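Local coordinates for DUF411 domain-containing protein (Pseudomonas aeruginosa, PDB 6WIS) that binds a cysteine-bridged cluster of four copper ions and probably takes part in bacterial copper resistance, at residues A[17-22]-A[53-58]. Numbering follows the deposited sequence.
With CU (copper (II) ion), chain C; ZN (zinc ion), chain J; CU (copper (II) ion), chain D.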
loop_
_atom_site.group_PDB
_atom_site.type_symbol
_atom_site.label_atom_id
_atom_site.label_comp_id
_atom_site.label_asym_id
_atom_site.label_seq_id
_atom_site.Cartn_x
_atom_site.Cartn_y
_atom_site.Cartn_z
ATOM N N LYS A 17 7.756 -8.636 -0.719
ATOM C CA LYS A 17 7.354 -9.988 -1.091
ATOM C C LYS A 17 6.509 -10.641 -0.009
ATOM O O LYS A 17 5.589 -11.407 -0.321
ATOM C CB LYS A 17 8.602 -10.842 -1.378
ATOM C CG LYS A 17 9.374 -10.432 -2.651
ATOM C CD LYS A 17 10.724 -11.168 -2.772
ATOM N N ASP A 18 6.810 -10.355 1.261
ATOM C CA ASP A 18 6.002 -10.867 2.364
ATOM C C ASP A 18 4.611 -10.236 2.352
ATOM O O ASP A 18 3.603 -10.927 2.540
ATOM C CB ASP A 18 6.734 -10.590 3.698
ATOM C CG ASP A 18 6.077 -11.274 4.919
ATOM O OD1 ASP A 18 5.331 -12.245 4.779
ATOM O OD2 ASP A 18 6.331 -10.844 6.047
ATOM N N TRP A 19 4.538 -8.921 2.129
ATOM C CA TRP A 19 3.233 -8.265 2.004
ATOM C C TRP A 19 2.402 -8.881 0.873
ATOM O O TRP A 19 1.199 -9.129 1.033
ATOM C CB TRP A 19 3.448 -6.776 1.778
ATOM C CG TRP A 19 2.240 -5.950 1.638
ATOM C CD1 TRP A 19 1.389 -5.569 2.634
ATOM C CD2 TRP A 19 1.756 -5.341 0.430
ATOM N NE1 TRP A 19 0.391 -4.752 2.113
ATOM C CE2 TRP A 19 0.612 -4.585 0.769
ATOM C CE3 TRP A 19 2.195 -5.344 -0.904
ATOM C CZ2 TRP A 19 -0.101 -3.841 -0.179
ATOM C CZ3 TRP A 19 1.482 -4.599 -1.852
ATOM C CH2 TRP A 19 0.344 -3.870 -1.489
ATOM N N ILE A 20 3.036 -9.157 -0.270
ATOM C CA ILE A 20 2.333 -9.826 -1.362
ATOM C C ILE A 20 1.776 -11.173 -0.894
ATOM O O ILE A 20 0.648 -11.550 -1.241
ATOM C CB ILE A 20 3.274 -9.965 -2.570
ATOM C CG1 ILE A 20 3.500 -8.587 -3.202
ATOM C CG2 ILE A 20 2.748 -10.997 -3.563
ATOM C CD1 ILE A 20 4.549 -8.580 -4.330
ATOM N N LYS A 21 2.529 -11.897 -0.057
ATOM C CA LYS A 21 2.046 -13.205 0.388
ATOM C C LYS A 21 0.858 -13.070 1.332
ATOM O O LYS A 21 -0.066 -13.880 1.269
ATOM C CB LYS A 21 3.193 -14.008 1.020
ATOM C CG LYS A 21 4.143 -14.580 -0.041
ATOM C CD LYS A 21 5.363 -15.307 0.522
ATOM C CE LYS A 21 4.962 -16.600 1.221
ATOM N NZ LYS A 21 6.123 -17.472 1.589
ATOM N N HIS A 22 0.831 -12.022 2.164
ATOM C CA HIS A 22 -0.335 -11.745 3.006
ATOM C C HIS A 22 -1.565 -11.394 2.173
ATOM O O HIS A 22 -2.693 -11.779 2.522
ATOM C CB HIS A 22 -0.027 -10.594 3.980
ATOM C CG HIS A 22 0.896 -10.965 5.098
ATOM N ND1 HIS A 22 0.475 -11.074 6.404
ATOM C CD2 HIS A 22 2.224 -11.236 5.109
ATOM C CE1 HIS A 22 1.499 -11.394 7.172
ATOM N NE2 HIS A 22 2.570 -11.505 6.412
ATOM N N SER A 53 6.797 4.801 0.102
ATOM C CA SER A 53 7.180 3.616 0.845
ATOM C C SER A 53 8.032 2.788 -0.101
ATOM O O SER A 53 8.570 3.310 -1.085
ATOM C CB SER A 53 5.921 2.903 1.378
ATOM O OG SER A 53 6.236 1.828 2.238
ATOM N N CYS A 54 8.144 1.486 0.181
ATOM C CA CYS A 54 9.023 0.580 -0.560
ATOM C C CYS A 54 8.349 -0.085 -1.764
ATOM O O CYS A 54 9.028 -0.751 -2.564
ATOM C CB CYS A 54 9.525 -0.500 0.409
ATOM S SG CYS A 54 8.119 -1.170 1.377
ATOM N N HIS A 55 7.031 0.029 -1.893
ATOM C CA HIS A 55 6.347 -0.551 -3.045
ATOM C C HIS A 55 5.068 0.241 -3.299
ATOM O O HIS A 55 4.575 0.939 -2.416
ATOM C CB HIS A 55 6.019 -2.037 -2.816
ATOM C CG HIS A 55 5.030 -2.274 -1.709
ATOM N ND1 HIS A 55 5.384 -2.810 -0.488
ATOM C CD2 HIS A 55 3.696 -2.030 -1.635
ATOM C CE1 HIS A 55 4.317 -2.894 0.290
ATOM N NE2 HIS A 55 3.281 -2.406 -0.374
ATOM N N THR A 56 4.520 0.107 -4.505
ATOM C CA THR A 56 3.291 0.801 -4.887
ATOM C C THR A 56 2.388 -0.201 -5.596
ATOM O O THR A 56 2.788 -0.763 -6.618
ATOM C CB THR A 56 3.565 1.995 -5.806
ATOM O OG1 THR A 56 4.521 2.881 -5.193
ATOM C CG2 THR A 56 2.262 2.762 -6.063
ATOM N N GLY A 57 1.197 -0.459 -5.031
ATOM C CA GLY A 57 0.205 -1.301 -5.677
ATOM C C GLY A 57 -0.838 -0.464 -6.407
ATOM O O GLY A 57 -1.009 0.716 -6.104
ATOM N N VAL A 58 -1.514 -1.070 -7.389
ATOM C CA VAL A 58 -2.594 -0.399 -8.121
ATOM C C VAL A 58 -3.775 -1.347 -8.181
ATOM O O VAL A 58 -3.643 -2.483 -8.661
ATOM C CB VAL A 58 -2.191 0.030 -9.547
ATOM C CG1 VAL A 58 -3.319 0.895 -10.165
ATOM C CG2 VAL A 58 -0.882 0.835 -9.527
HETATM CU CU CU C . 7.530 -2.810 -0.058
HETATM ZN ZN ZN J . 4.483 -11.947 6.898
HETATM CU CU CU D . 8.457 -3.061 2.627
#
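His-55 and Trp-19 form an offset stack beside the tetranuclear copper cluster. The stack joins helix 14-24 to strand 55-59 of the mixed sheet. The ring centroids, taken on the six-membered ring of Trp-19, lie 3.9 Å apart, and the planes are inclined by 25°.

The His-55 side chain leaves the strand with CB directed toward the helix. CG sits between the backbone N and the carbonyl carbon (chi1 65°), which brings the ring between the copper, reached by ND1, and the indole, which lies over one face. His-55 ND1 binds a copper ion at 2.2 Å. The same copper takes Cys-54 SG at 2.3 Å, and Cys-16 completes this site. His-55 CD2 lies over the benzo part of the indole, with CZ3 of Trp-19 at 3.4 Å. His-55 CE1 lies over the CD2-CE3 side of the indole, 3.5 Å from Trp-19 CE3. The metal bond, the stack and a hydrogen bond of His-55 NE2 outside these segments probably limit rotation of the imidazole.

Cys-54 SG also bridges to a second copper, shared with Cys-15 and His-67. On the helix, Asp-18 binds zinc through both carboxylate oxygens. His-22 NE2 and Glu-98 share that zinc. Trp-19 NE1 is hydrogen-bonded to Val-68. At the tip of the imidazole, His-55 NE2 stands 3.1 Å above the Trp-19 ring plane, displaced toward the rim and 3.2 Å from CE3.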